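Long-range contacts in UPF0141 protein yjdB (Campylobacter jejuni subsp. jejuni HB93-13, PDB 4TN0), which probably transfers phosphoethanolamine to cell-envelope acceptors such as lipid A through its zinc-binding, alkaline phosphatase-like periplasmic domain, and is required for polymyxin resistance and motility: residues T16-V21 / S216-L221; T27-N32 / N191-T196; F45-D50 / Y199-L204; V53-F58 / I253-W258; E262-L267 / D301-K306. All coordinates share one frame; numbering follows the deposited sequence.

Contact 1: T16-V21 / S216-L221; sequences TKKLLV and SYESSL
Four backbone hydrogen bonds zip 16-21 to 216-221, alternating in direction. Glu218 N donates a hydrogen bond to Lys17 O at 2.8 Å, approaching from above the carbonyl plane, whereas Leu19 N reaches Glu218 O within that carbonyl's plane. Ser220 N bonds Leu19 O, and Val21 N points almost straight at Ser220 O (2.8 Å, 179° at the hydrogen). Where the strands begin, the Tyr217 ring turns an edge to Lys18 N, CD1 lying 3.6 Å from it. The axes of 18-21 and 218-221 come within 4.7 Å at 10°, a parallel pair; they belong to strands 18-24 and 218-224, neighbours in the central mixed sheet of the alkaline phosphatase-like fold. On the face carrying Leu20 and Ser220, Lys18 and Glu218 lie side by side, and the lysine bends at its last torsion (chi4 -84°) so that NZ meets Glu218 OE1 from above the carboxylate plane, a 2.7 Å salt bridge. Along that face, Leu20 CD1 rests 3.5 Å from Ser220 CB; on the opposite face Val21 CG1 meets Leu221 CD1 at 3.9 Å. Helix 186-211 covers this second face, Ser220 OG bonds Tyr288 OH, and Tyr217 OH bonds Ser144 O.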
# COMPACT_ATOMS: atom_id res chain seq x y z
N THR A 16 -16.18 -14.79 12.55
CA THR A 16 -16.31 -13.35 12.84
C THR A 16 -16.55 -12.56 11.53
O THR A 16 -16.15 -12.99 10.45
CB THR A 16 -15.04 -12.76 13.55
OG1 THR A 16 -14.64 -13.61 14.63
CG2 THR A 16 -15.32 -11.37 14.13
N LYS A 17 -17.20 -11.41 11.61
CA LYS A 17 -17.46 -10.66 10.38
C LYS A 17 -16.28 -9.69 10.15
O LYS A 17 -15.98 -8.85 11.00
CB LYS A 17 -18.82 -9.94 10.49
CG LYS A 17 -19.97 -10.91 10.77
CD LYS A 17 -21.16 -10.80 9.82
CE LYS A 17 -22.29 -11.79 10.21
NZ LYS A 17 -22.97 -11.56 11.54
N LYS A 18 -15.61 -9.83 9.00
CA LYS A 18 -14.32 -9.14 8.77
C LYS A 18 -14.24 -8.37 7.43
O LYS A 18 -14.76 -8.80 6.39
CB LYS A 18 -13.16 -10.15 8.83
CG LYS A 18 -12.79 -10.65 10.22
CD LYS A 18 -11.70 -11.70 10.12
CE LYS A 18 -11.05 -11.97 11.46
NZ LYS A 18 -9.97 -10.99 11.78
N LEU A 19 -13.57 -7.22 7.47
CA LEU A 19 -13.30 -6.42 6.27
C LEU A 19 -11.92 -5.79 6.27
O LEU A 19 -11.66 -4.88 7.05
CB LEU A 19 -14.35 -5.32 6.10
CG LEU A 19 -14.10 -4.31 4.98
CD1 LEU A 19 -13.93 -5.01 3.64
CD2 LEU A 19 -15.22 -3.27 4.92
N LEU A 20 -11.05 -6.23 5.36
CA LEU A 20 -9.74 -5.60 5.21
C LEU A 20 -9.67 -4.81 3.90
O LEU A 20 -9.98 -5.34 2.82
CB LEU A 20 -8.60 -6.64 5.29
CG LEU A 20 -7.18 -6.07 5.14
CD1 LEU A 20 -6.92 -5.06 6.24
CD2 LEU A 20 -6.09 -7.15 5.16
N VAL A 21 -9.33 -3.53 4.01
CA VAL A 21 -9.07 -2.70 2.83
C VAL A 21 -7.56 -2.52 2.72
O VAL A 21 -6.92 -1.93 3.60
CB VAL A 21 -9.78 -1.31 2.90
CG1 VAL A 21 -9.30 -0.41 1.78
CG2 VAL A 21 -11.31 -1.45 2.85
N SER A 216 -20.96 -3.28 11.50
CA SER A 216 -21.50 -4.63 11.53
C SER A 216 -20.30 -5.58 11.39
O SER A 216 -20.39 -6.79 11.62
CB SER A 216 -22.53 -4.83 10.42
OG SER A 216 -23.01 -6.16 10.36
N TYR A 217 -19.16 -5.00 10.99
CA TYR A 217 -17.91 -5.69 10.70
C TYR A 217 -16.71 -5.22 11.53
O TYR A 217 -16.68 -4.12 12.08
CB TYR A 217 -17.54 -5.50 9.23
CG TYR A 217 -18.40 -6.25 8.25
CD1 TYR A 217 -18.00 -7.49 7.77
CD2 TYR A 217 -19.58 -5.71 7.78
CE1 TYR A 217 -18.76 -8.18 6.85
CE2 TYR A 217 -20.36 -6.39 6.86
CZ TYR A 217 -19.94 -7.63 6.40
OH TYR A 217 -20.71 -8.32 5.48
N GLU A 218 -15.70 -6.09 11.61
CA GLU A 218 -14.40 -5.69 12.11
C GLU A 218 -13.59 -5.22 10.90
O GLU A 218 -13.30 -6.01 9.97
CB GLU A 218 -13.70 -6.85 12.82
CG GLU A 218 -12.19 -6.88 12.64
CD GLU A 218 -11.54 -8.12 13.22
OE1 GLU A 218 -10.43 -8.49 12.76
OE2 GLU A 218 -12.13 -8.72 14.14
N SER A 219 -13.24 -3.94 10.88
CA SER A 219 -12.66 -3.33 9.69
C SER A 219 -11.23 -2.88 9.91
O SER A 219 -10.88 -2.32 10.96
CB SER A 219 -13.51 -2.14 9.23
OG SER A 219 -14.81 -2.56 8.85
N SER A 220 -10.40 -3.13 8.91
CA SER A 220 -9.03 -2.64 8.94
C SER A 220 -8.62 -2.01 7.61
O SER A 220 -9.07 -2.44 6.53
CB SER A 220 -8.08 -3.78 9.29
OG SER A 220 -8.40 -4.31 10.56
N LEU A 221 -7.80 -0.96 7.71
CA LEU A 221 -7.12 -0.39 6.55
C LEU A 221 -5.61 -0.62 6.65
O LEU A 221 -4.98 -0.30 7.68
CB LEU A 221 -7.42 1.10 6.43
CG LEU A 221 -6.51 1.88 5.46
CD1 LEU A 221 -6.70 1.40 4.04
CD2 LEU A 221 -6.79 3.37 5.56

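Contact 2: T27-N32 / N191-T196; sequences TARAAN and NTYDNT
Tyr193 projects from helix 186-211 with CG anti to its backbone N, which sends the ring straight at the loop 27-32. Beyond CB, the CD2 edge passes Asn32 ND2 at 3.9 Å, with the amide and ring planes almost perpendicular (89°). CE2 then meets the aliphatic part of Arg29, 3.9 Å from its CG, and on the other ring edge CE1 faces Thr27 O. At the tip, OH donates to Thr27 O at 2.6 Å, in the carbonyl plane and on a lone pair, and accepts a weak, bent bond from Arg29 N (2.9 Å, 119°). Beside the ring, Asn32 ND2 bonds Asp194 OD1 at 2.9 Å and 173°, using the carboxylate's syn lone pair; Asp194 OD2 goes to Tyr38 OH. Asn32 OD1 in turn accepts two hydrogen bonds from Arg29, whose NE (2.8 Å) and NH2 grip it side-on in the guanidinium plane, while NH1 makes a salt bridge with Glu233. The loop follows strand 18-24, whose end leads to the zinc ligand Glu26, and the side chain of Thr27 lies about 4 Å from the zinc ion. Every touching residue is buried, so the asparagine relays hydrogen bonding between a buried cation and a buried carboxylate, whose charges could stabilise one another although Arg29 NE and Asp194 OD1 stand 6.7 Å apart.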
# COMPACT_ATOMS: atom_id res chain seq x y z
N THR A 27 4.78 5.20 -5.64
CA THR A 27 5.87 6.18 -5.71
C THR A 27 6.04 7.00 -4.40
O THR A 27 6.99 7.79 -4.23
CB THR A 27 5.65 7.10 -6.97
OG1 THR A 27 5.66 6.29 -8.16
CG2 THR A 27 6.69 8.18 -7.09
N ALA A 28 5.14 6.81 -3.45
CA ALA A 28 5.26 7.51 -2.17
C ALA A 28 6.47 7.01 -1.36
O ALA A 28 6.69 5.80 -1.21
CB ALA A 28 3.99 7.37 -1.36
N ARG A 29 7.23 7.96 -0.81
CA ARG A 29 8.42 7.66 -0.07
C ARG A 29 8.21 8.13 1.35
O ARG A 29 7.57 9.15 1.57
CB ARG A 29 9.65 8.34 -0.70
CG ARG A 29 9.84 9.81 -0.35
CD ARG A 29 10.89 10.47 -1.25
NE ARG A 29 11.32 11.76 -0.73
CZ ARG A 29 12.30 12.50 -1.25
NH1 ARG A 29 12.95 12.10 -2.33
NH2 ARG A 29 12.63 13.65 -0.68
N ALA A 30 8.77 7.38 2.30
CA ALA A 30 8.54 7.59 3.73
C ALA A 30 9.08 8.92 4.25
O ALA A 30 8.48 9.52 5.14
CB ALA A 30 9.16 6.42 4.53
N ALA A 31 10.23 9.35 3.72
CA ALA A 31 10.93 10.55 4.18
C ALA A 31 10.07 11.81 4.12
O ALA A 31 10.43 12.84 4.69
CB ALA A 31 12.21 10.76 3.36
N ASN A 32 8.96 11.75 3.39
CA ASN A 32 8.10 12.93 3.26
C ASN A 32 6.76 12.73 3.95
O ASN A 32 5.76 13.34 3.60
CB ASN A 32 7.88 13.30 1.79
CG ASN A 32 9.11 13.91 1.15
OD1 ASN A 32 10.21 13.37 1.24
ND2 ASN A 32 8.92 15.04 0.50
N ASN A 191 7.13 20.52 -3.15
CA ASN A 191 5.76 20.91 -2.83
C ASN A 191 4.78 20.08 -3.63
O ASN A 191 3.82 19.53 -3.09
CB ASN A 191 5.52 22.40 -3.11
CG ASN A 191 6.18 23.33 -2.11
OD1 ASN A 191 6.52 22.94 -0.99
ND2 ASN A 191 6.34 24.59 -2.50
N THR A 192 5.04 19.96 -4.93
CA THR A 192 4.16 19.22 -5.82
C THR A 192 4.06 17.76 -5.39
O THR A 192 2.99 17.17 -5.39
CB THR A 192 4.66 19.29 -7.26
OG1 THR A 192 5.11 20.62 -7.54
CG2 THR A 192 3.58 18.88 -8.24
N TYR A 193 5.21 17.20 -5.01
CA TYR A 193 5.30 15.82 -4.59
C TYR A 193 4.51 15.62 -3.30
O TYR A 193 3.81 14.61 -3.15
CB TYR A 193 6.78 15.38 -4.43
CG TYR A 193 6.95 13.94 -4.00
CD1 TYR A 193 6.76 12.89 -4.91
CD2 TYR A 193 7.30 13.61 -2.69
CE1 TYR A 193 6.89 11.56 -4.52
CE2 TYR A 193 7.45 12.28 -2.29
CZ TYR A 193 7.25 11.27 -3.21
OH TYR A 193 7.39 9.96 -2.84
N ASP A 194 4.64 16.57 -2.38
CA ASP A 194 3.96 16.54 -1.09
C ASP A 194 2.44 16.68 -1.21
O ASP A 194 1.67 16.06 -0.45
CB ASP A 194 4.51 17.62 -0.18
CG ASP A 194 5.87 17.26 0.36
OD1 ASP A 194 6.29 16.10 0.18
OD2 ASP A 194 6.51 18.11 1.01
N ASN A 195 2.00 17.50 -2.17
CA ASN A 195 0.58 17.60 -2.47
C ASN A 195 -0.00 16.25 -2.83
O ASN A 195 -1.11 15.92 -2.41
CB ASN A 195 0.31 18.58 -3.61
CG ASN A 195 0.50 20.02 -3.21
OD1 ASN A 195 0.49 20.35 -2.02
ND2 ASN A 195 0.68 20.88 -4.20
N THR A 196 0.73 15.47 -3.63
CA THR A 196 0.25 14.16 -4.04
C THR A 196 0.11 13.25 -2.82
O THR A 196 -0.79 12.42 -2.76
CB THR A 196 1.18 13.47 -5.07
OG1 THR A 196 2.41 13.08 -4.44
CG2 THR A 196 1.47 14.39 -6.18

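Contact 3: F45-D50 / Y199-L204; sequences FYTKKD and YTDYLL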
# COMPACT_ATOMS: atom_id res chain seq x y z
N PHE A 45 -1.89 15.38 7.36
CA PHE A 45 -2.92 16.17 8.02
C PHE A 45 -4.22 15.41 8.32
O PHE A 45 -4.82 15.59 9.38
CB PHE A 45 -3.22 17.39 7.16
CG PHE A 45 -4.31 18.26 7.69
CD1 PHE A 45 -4.05 19.17 8.69
CD2 PHE A 45 -5.60 18.17 7.17
CE1 PHE A 45 -5.06 19.99 9.18
CE2 PHE A 45 -6.61 18.98 7.66
CZ PHE A 45 -6.34 19.89 8.66
N TYR A 46 -4.66 14.56 7.40
CA TYR A 46 -5.95 13.90 7.55
C TYR A 46 -5.95 12.63 8.41
O TYR A 46 -6.78 12.50 9.31
CB TYR A 46 -6.53 13.59 6.18
CG TYR A 46 -6.84 14.85 5.41
CD1 TYR A 46 -5.91 15.39 4.53
CD2 TYR A 46 -8.05 15.51 5.59
CE1 TYR A 46 -6.19 16.55 3.84
CE2 TYR A 46 -8.34 16.67 4.89
CZ TYR A 46 -7.41 17.20 4.02
OH TYR A 46 -7.69 18.36 3.33
N THR A 47 -5.04 11.70 8.12
CA THR A 47 -4.99 10.45 8.89
C THR A 47 -4.37 10.68 10.27
O THR A 47 -4.46 9.80 11.14
CB THR A 47 -4.25 9.31 8.14
OG1 THR A 47 -2.94 9.72 7.76
CG2 THR A 47 -5.01 8.90 6.89
N LYS A 48 -3.74 11.84 10.49
CA LYS A 48 -3.29 12.17 11.85
C LYS A 48 -4.48 12.27 12.80
O LYS A 48 -4.38 11.97 13.98
CB LYS A 48 -2.50 13.49 11.90
CG LYS A 48 -0.99 13.36 11.80
CD LYS A 48 -0.30 14.74 11.74
CE LYS A 48 1.22 14.62 11.73
NZ LYS A 48 1.92 15.94 11.81
N LYS A 49 -5.61 12.73 12.26
CA LYS A 49 -6.83 12.90 13.05
C LYS A 49 -7.51 11.57 13.36
O LYS A 49 -8.40 11.51 14.21
CB LYS A 49 -7.77 13.87 12.33
CG LYS A 49 -7.14 15.25 12.20
CD LYS A 49 -8.03 16.29 11.56
CE LYS A 49 -7.26 17.60 11.32
NZ LYS A 49 -8.14 18.79 11.08
N ASP A 50 -7.08 10.51 12.70
CA ASP A 50 -7.65 9.20 12.95
C ASP A 50 -6.68 8.36 13.77
O ASP A 50 -6.92 7.17 14.00
CB ASP A 50 -8.00 8.50 11.64
CG ASP A 50 -9.07 9.23 10.86
OD1 ASP A 50 -10.09 9.61 11.47
OD2 ASP A 50 -8.90 9.42 9.63
N TYR A 199 -3.08 14.39 -0.89
CA TYR A 199 -4.27 13.88 -1.54
C TYR A 199 -4.47 12.40 -1.21
O TYR A 199 -5.56 11.98 -0.86
CB TYR A 199 -4.17 14.07 -3.05
CG TYR A 199 -5.38 13.62 -3.84
CD1 TYR A 199 -6.66 14.00 -3.48
CD2 TYR A 199 -5.23 12.86 -5.00
CE1 TYR A 199 -7.77 13.61 -4.23
CE2 TYR A 199 -6.32 12.46 -5.75
CZ TYR A 199 -7.58 12.85 -5.37
OH TYR A 199 -8.67 12.46 -6.12
N THR A 200 -3.40 11.63 -1.28
CA THR A 200 -3.45 10.23 -0.88
C THR A 200 -3.81 10.11 0.60
O THR A 200 -4.60 9.25 0.97
CB THR A 200 -2.12 9.51 -1.17
OG1 THR A 200 -1.98 9.34 -2.58
CG2 THR A 200 -2.11 8.13 -0.52
N ASP A 201 -3.27 10.99 1.44
CA ASP A 201 -3.60 10.95 2.85
C ASP A 201 -5.12 11.17 3.08
O ASP A 201 -5.76 10.42 3.82
CB ASP A 201 -2.78 11.99 3.62
CG ASP A 201 -2.75 11.72 5.12
OD1 ASP A 201 -1.94 10.86 5.55
OD2 ASP A 201 -3.50 12.37 5.87
N TYR A 202 -5.68 12.18 2.41
CA TYR A 202 -7.11 12.48 2.49
C TYR A 202 -7.96 11.28 2.10
O TYR A 202 -8.93 10.94 2.78
CB TYR A 202 -7.45 13.68 1.61
CG TYR A 202 -8.92 13.87 1.28
CD1 TYR A 202 -9.44 13.41 0.07
CD2 TYR A 202 -9.78 14.51 2.16
CE1 TYR A 202 -10.78 13.58 -0.24
CE2 TYR A 202 -11.12 14.68 1.86
CZ TYR A 202 -11.62 14.22 0.66
OH TYR A 202 -12.95 14.40 0.35
N LEU A 203 -7.60 10.66 0.99
CA LEU A 203 -8.33 9.50 0.49
C LEU A 203 -8.29 8.35 1.49
O LEU A 203 -9.24 7.57 1.60
CB LEU A 203 -7.77 9.06 -0.84
CG LEU A 203 -8.04 9.98 -2.02
CD1 LEU A 203 -7.55 9.30 -3.26
CD2 LEU A 203 -9.53 10.35 -2.14
N LEU A 204 -7.17 8.23 2.20
CA LEU A 204 -7.09 7.23 3.26
C LEU A 204 -8.12 7.52 4.34
O LEU A 204 -8.87 6.64 4.73
CB LEU A 204 -5.68 7.14 3.85
CG LEU A 204 -4.71 6.11 3.25
CD1 LEU A 204 -4.62 6.17 1.74
CD2 LEU A 204 -3.34 6.17 3.92
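Residues 45-50 belong to the connection between strands 18-24 and 53-59, and they lie against helix 186-211, which packs on the central sheet of this alkaline phosphatase-like domain. Phe45 backs the contact: its CD2 sits over the centre of one face of the Tyr46 ring, 3.6 Å above the plane. The opposite face of Tyr46 receives Tyr202, whose CB makes a CH-pi contact 3.9 Å from the ring centroid and only 19° off the normal. The Tyr202 ring then turns its edge to that same face, a T-shaped pair with centroids 5.3 Å apart and planes at 76°. Tyr46 is therefore held between an aromatic neighbour from its own segment and the helix. At its backbone, Tyr46 N gives a weak, bent bond to Asp201 OD2, which also receives the much straighter bond from Thr47 N (2.8 Å, 167°). OD2 alone thus meets two consecutive amides, the first weakly, with Asp201 CG anti to its backbone N to reach them; Asn44 ND2 adds a bond to OD1. Thr47 splits its branches: CG2 packs 3.6 Å from Leu204 CB, while OG1 donates to Asp201 OD1 at 2.7 Å, arriving from above the carboxylate plane.

Contact 4: V53-F58 / I253-W258; sequences VFFDNF and IPAIFW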
# COMPACT_ATOMS: atom_id res chain seq x y z
N VAL A 53 -1.67 4.13 12.78
CA VAL A 53 -0.33 3.66 13.14
C VAL A 53 0.59 3.77 11.92
O VAL A 53 0.24 3.32 10.83
CB VAL A 53 -0.34 2.20 13.64
CG1 VAL A 53 1.07 1.71 13.90
CG2 VAL A 53 -1.17 2.07 14.90
N PHE A 54 1.77 4.37 12.13
CA PHE A 54 2.73 4.57 11.05
C PHE A 54 4.04 3.82 11.28
O PHE A 54 4.77 4.09 12.24
CB PHE A 54 3.02 6.06 10.86
CG PHE A 54 4.08 6.36 9.84
CD1 PHE A 54 3.79 6.35 8.49
CD2 PHE A 54 5.37 6.65 10.24
CE1 PHE A 54 4.78 6.64 7.55
CE2 PHE A 54 6.36 6.93 9.30
CZ PHE A 54 6.06 6.92 7.96
N PHE A 55 4.35 2.91 10.36
CA PHE A 55 5.59 2.16 10.40
C PHE A 55 6.75 3.00 9.86
O PHE A 55 6.82 3.30 8.66
CB PHE A 55 5.42 0.89 9.58
CG PHE A 55 4.41 -0.06 10.17
CD1 PHE A 55 3.06 0.18 10.00
CD2 PHE A 55 4.82 -1.16 10.89
CE1 PHE A 55 2.13 -0.68 10.55
CE2 PHE A 55 3.89 -2.02 11.44
CZ PHE A 55 2.55 -1.78 11.26
N ASP A 56 7.67 3.37 10.73
CA ASP A 56 8.68 4.34 10.33
C ASP A 56 9.95 3.68 9.82
O ASP A 56 10.89 4.37 9.47
CB ASP A 56 9.00 5.29 11.49
CG ASP A 56 9.20 4.57 12.80
OD1 ASP A 56 10.24 3.88 12.94
OD2 ASP A 56 8.31 4.68 13.67
N ASN A 57 9.96 2.36 9.76
CA ASN A 57 11.15 1.62 9.33
C ASN A 57 10.81 0.50 8.35
O ASN A 57 11.29 -0.62 8.46
CB ASN A 57 11.87 1.07 10.56
CG ASN A 57 13.30 0.65 10.27
OD1 ASN A 57 13.90 1.07 9.27
ND2 ASN A 57 13.86 -0.20 11.13
N PHE A 58 9.99 0.83 7.37
CA PHE A 58 9.39 -0.11 6.44
C PHE A 58 10.06 0.02 5.08
O PHE A 58 10.17 1.13 4.55
CB PHE A 58 7.89 0.19 6.34
CG PHE A 58 7.04 -0.99 6.01
CD1 PHE A 58 6.74 -1.31 4.70
CD2 PHE A 58 6.50 -1.77 7.02
CE1 PHE A 58 5.94 -2.39 4.40
CE2 PHE A 58 5.69 -2.85 6.73
CZ PHE A 58 5.41 -3.17 5.42
N ILE A 253 9.72 3.23 2.45
CA ILE A 253 8.33 3.56 2.12
C ILE A 253 7.48 3.74 3.37
O ILE A 253 7.81 3.21 4.43
CB ILE A 253 7.66 2.45 1.26
CG1 ILE A 253 7.96 1.07 1.87
CG2 ILE A 253 8.11 2.53 -0.18
CD1 ILE A 253 7.18 -0.06 1.25
N PRO A 254 6.35 4.44 3.23
CA PRO A 254 5.38 4.51 4.31
C PRO A 254 4.55 3.23 4.42
O PRO A 254 4.27 2.57 3.41
CB PRO A 254 4.49 5.68 3.89
CG PRO A 254 4.48 5.57 2.41
CD PRO A 254 5.91 5.25 2.08
N ALA A 255 4.18 2.89 5.64
CA ALA A 255 3.15 1.90 5.85
C ALA A 255 2.26 2.42 6.96
O ALA A 255 2.75 2.95 7.98
CB ALA A 255 3.74 0.54 6.20
N ILE A 256 0.95 2.34 6.73
CA ILE A 256 -0.05 2.89 7.64
C ILE A 256 -1.14 1.86 7.94
O ILE A 256 -1.71 1.26 7.01
CB ILE A 256 -0.71 4.15 7.04
CG1 ILE A 256 0.27 5.32 7.04
CG2 ILE A 256 -1.99 4.52 7.79
CD1 ILE A 256 -0.24 6.52 6.21
N PHE A 257 -1.46 1.68 9.22
CA PHE A 257 -2.54 0.75 9.60
C PHE A 257 -3.60 1.42 10.45
O PHE A 257 -3.31 2.24 11.33
CB PHE A 257 -1.99 -0.46 10.37
CG PHE A 257 -3.06 -1.41 10.85
CD1 PHE A 257 -3.70 -2.26 9.95
CD2 PHE A 257 -3.44 -1.45 12.18
CE1 PHE A 257 -4.69 -3.12 10.38
CE2 PHE A 257 -4.43 -2.32 12.61
CZ PHE A 257 -5.05 -3.15 11.71
N TRP A 258 -4.84 1.05 10.18
CA TRP A 258 -5.94 1.48 11.02
C TRP A 258 -6.95 0.34 11.17
O TRP A 258 -7.19 -0.42 10.23
CB TRP A 258 -6.63 2.72 10.46
CG TRP A 258 -7.81 3.16 11.26
CD1 TRP A 258 -7.81 4.06 12.28
CD2 TRP A 258 -9.16 2.73 11.10
NE1 TRP A 258 -9.08 4.21 12.78
CE2 TRP A 258 -9.93 3.40 12.06
CE3 TRP A 258 -9.80 1.83 10.24
CZ2 TRP A 258 -11.30 3.21 12.19
CZ3 TRP A 258 -11.16 1.64 10.36
CH2 TRP A 258 -11.90 2.33 11.33
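Phe58 has CG anti to its backbone N (chi1 -151°), and this lays its ring across Ala255, whose CB stands over the ring centre at 3.6 Å from the centroid, 12° off the normal: a CH-pi contact. Ile253 takes the crowded rotamer (chi1 47°), CG1 between the backbone N and the carbonyl carbon, and so brings Ile253 CD1 to 3.7 Å from Phe58 CD1, at the ring edge. Phe54, with CG anti to N, turns its edge so that CE1 meets Pro254 CB and CD1 meets Ile256 CG1. Phe55 instead lies alongside Phe257. The backbones are antiparallel: Val53 N to Phe257 O and Phe257 N to Val53 O, both 2.9 Å, form a reciprocal hydrogen-bonded pair. Past the corner at 56 and 57, Ile253 N bonds Phe58 O at 3.0 Å. In the central sheet, strand 252-259 lies between 53-59 and 218-224, with helix 264-271 over Val53 and Phe257 and helix 186-211 against Ile256 and Trp258.

Contact 5: E262-L267 / D301-K306; sequences EKLMNL and DLLNPK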
# COMPACT_ATOMS: atom_id res chain seq x y z
N GLU A 262 -9.48 -2.22 18.27
CA GLU A 262 -8.31 -1.54 18.81
C GLU A 262 -7.35 -2.47 19.52
O GLU A 262 -6.51 -2.03 20.31
CB GLU A 262 -8.67 -0.34 19.68
CG GLU A 262 -8.82 0.93 18.81
CD GLU A 262 -8.84 2.22 19.60
OE1 GLU A 262 -8.93 2.16 20.85
OE2 GLU A 262 -8.74 3.31 18.98
N LYS A 263 -7.46 -3.76 19.25
CA LYS A 263 -6.48 -4.67 19.80
C LYS A 263 -5.43 -4.90 18.71
O LYS A 263 -4.23 -5.02 18.98
CB LYS A 263 -7.14 -5.98 20.23
CG LYS A 263 -6.15 -7.05 20.64
CD LYS A 263 -6.03 -8.16 19.63
CE LYS A 263 -5.03 -9.21 20.14
NZ LYS A 263 -5.25 -10.57 19.56
N LEU A 264 -5.91 -4.89 17.47
CA LEU A 264 -5.05 -4.86 16.30
C LEU A 264 -4.33 -3.53 16.27
O LEU A 264 -3.11 -3.46 16.05
CB LEU A 264 -5.86 -5.07 15.03
CG LEU A 264 -6.59 -6.41 15.02
CD1 LEU A 264 -7.37 -6.62 13.73
CD2 LEU A 264 -5.58 -7.53 15.27
N MET A 265 -5.09 -2.48 16.52
CA MET A 265 -4.56 -1.13 16.56
C MET A 265 -3.40 -1.02 17.53
O MET A 265 -2.45 -0.27 17.27
CB MET A 265 -5.66 -0.15 16.96
CG MET A 265 -5.41 1.26 16.50
SD MET A 265 -5.75 1.44 14.75
CE MET A 265 -5.54 3.21 14.61
N ASN A 266 -3.45 -1.76 18.63
CA ASN A 266 -2.37 -1.64 19.60
C ASN A 266 -1.27 -2.68 19.37
O ASN A 266 -0.12 -2.46 19.77
CB ASN A 266 -2.89 -1.71 21.04
CG ASN A 266 -1.83 -1.32 22.06
OD1 ASN A 266 -1.27 -0.22 22.01
ND2 ASN A 266 -1.56 -2.23 23.01
N LEU A 267 -1.58 -3.79 18.69
CA LEU A 267 -0.51 -4.66 18.23
C LEU A 267 0.31 -3.93 17.17
O LEU A 267 1.55 -4.01 17.15
CB LEU A 267 -1.04 -5.97 17.67
CG LEU A 267 -1.13 -7.20 18.58
CD1 LEU A 267 -1.74 -6.85 19.94
CD2 LEU A 267 -1.93 -8.31 17.91
N ASP A 301 3.78 -11.86 10.48
CA ASP A 301 2.45 -11.26 10.50
C ASP A 301 2.48 -10.00 11.38
O ASP A 301 2.76 -10.09 12.57
CB ASP A 301 1.42 -12.27 11.00
CG ASP A 301 -0.02 -11.82 10.83
OD1 ASP A 301 -0.89 -12.72 10.79
OD2 ASP A 301 -0.31 -10.60 10.73
N LEU A 302 2.23 -8.84 10.78
CA LEU A 302 2.31 -7.56 11.50
C LEU A 302 1.32 -7.49 12.66
O LEU A 302 1.58 -6.84 13.66
CB LEU A 302 2.09 -6.39 10.55
CG LEU A 302 3.03 -6.24 9.34
CD1 LEU A 302 2.50 -5.13 8.41
CD2 LEU A 302 4.48 -5.96 9.77
N LEU A 303 0.19 -8.16 12.50
CA LEU A 303 -0.85 -8.17 13.53
C LEU A 303 -0.86 -9.45 14.39
O LEU A 303 -1.92 -9.97 14.75
CB LEU A 303 -2.21 -7.95 12.88
CG LEU A 303 -2.25 -6.65 12.08
CD1 LEU A 303 -3.59 -6.48 11.40
CD2 LEU A 303 -1.92 -5.46 12.96
N ASN A 304 0.33 -9.96 14.71
CA ASN A 304 0.49 -11.19 15.49
C ASN A 304 1.64 -11.00 16.48
O ASN A 304 2.74 -10.60 16.09
CB ASN A 304 0.75 -12.41 14.59
CG ASN A 304 0.93 -13.72 15.39
OD1 ASN A 304 1.76 -13.82 16.29
ND2 ASN A 304 0.15 -14.74 15.03
N PRO A 305 1.38 -11.32 17.76
CA PRO A 305 2.32 -11.04 18.84
C PRO A 305 3.71 -11.67 18.66
O PRO A 305 4.67 -11.17 19.23
CB PRO A 305 1.63 -11.64 20.06
CG PRO A 305 0.17 -11.62 19.71
CD PRO A 305 0.15 -11.95 18.25
N LYS A 306 3.80 -12.75 17.89
CA LYS A 306 5.08 -13.43 17.70
C LYS A 306 5.96 -12.80 16.62
O LYS A 306 7.05 -13.31 16.34
CB LYS A 306 4.83 -14.92 17.42
CG LYS A 306 3.59 -15.43 18.21
CD LYS A 306 3.38 -16.95 18.18
CE LYS A 306 2.00 -17.33 18.71
NZ LYS A 306 1.78 -18.81 18.69
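The segment 301-306 opens with a type I beta turn from Asp301 to Asn304, which brings Leu303 CA to 5.9 Å from Leu267 CA in helix 264-271. Two Asx turns shape it further: Asp301 OD2 accepts from Leu303 N, and Asn304 OD1 accepts from Lys306 N at 2.8 Å. The chain after helix 281-288 is thereby folded back against the helix that follows strand 252-259 in the domain's alkaline phosphatase-like fold. Across the contact the meeting is apolar. Leu264 and Leu303 cross at about a right angle, each with CG anti to its carbonyl carbon, and Leu264 CD2 lies 4.2 Å from Leu303 CB. Leu303 reaches on with CD2 toward the helix backbone, 3.9 Å from Leu264 O. Both leucines also touch Phe257 and Tyr288, which tie the site to the sheet and to helix 281-288. Leu267 puts one methyl, CD2, 4.2 Å from Pro305 CD and 3.6 Å from Leu303 O.

Contacts 1 and 4 are strand pairings of one mixed sheet, parallel and antiparallel respectively, and they join where strands 218-224 and 252-259 run side by side, with Leu221 N probably bonded to Trp258 O. Contacts 2 and 3 share helix 186-211, fixing two separate parts of the connection between strands 18-24 and 53-59 through helix carboxylates and tyrosines. Contacts 2 and 4 are fully buried, yet the former relies on polar networks near the zinc and the latter on backbone hydrogen bonds and aromatic packing. Contact 5 is the surface one, apolar, and touches contact 4 through Phe257 and Leu303. Contact 1, partly buried, keeps its salt bridge near the N-terminal ends of its strands.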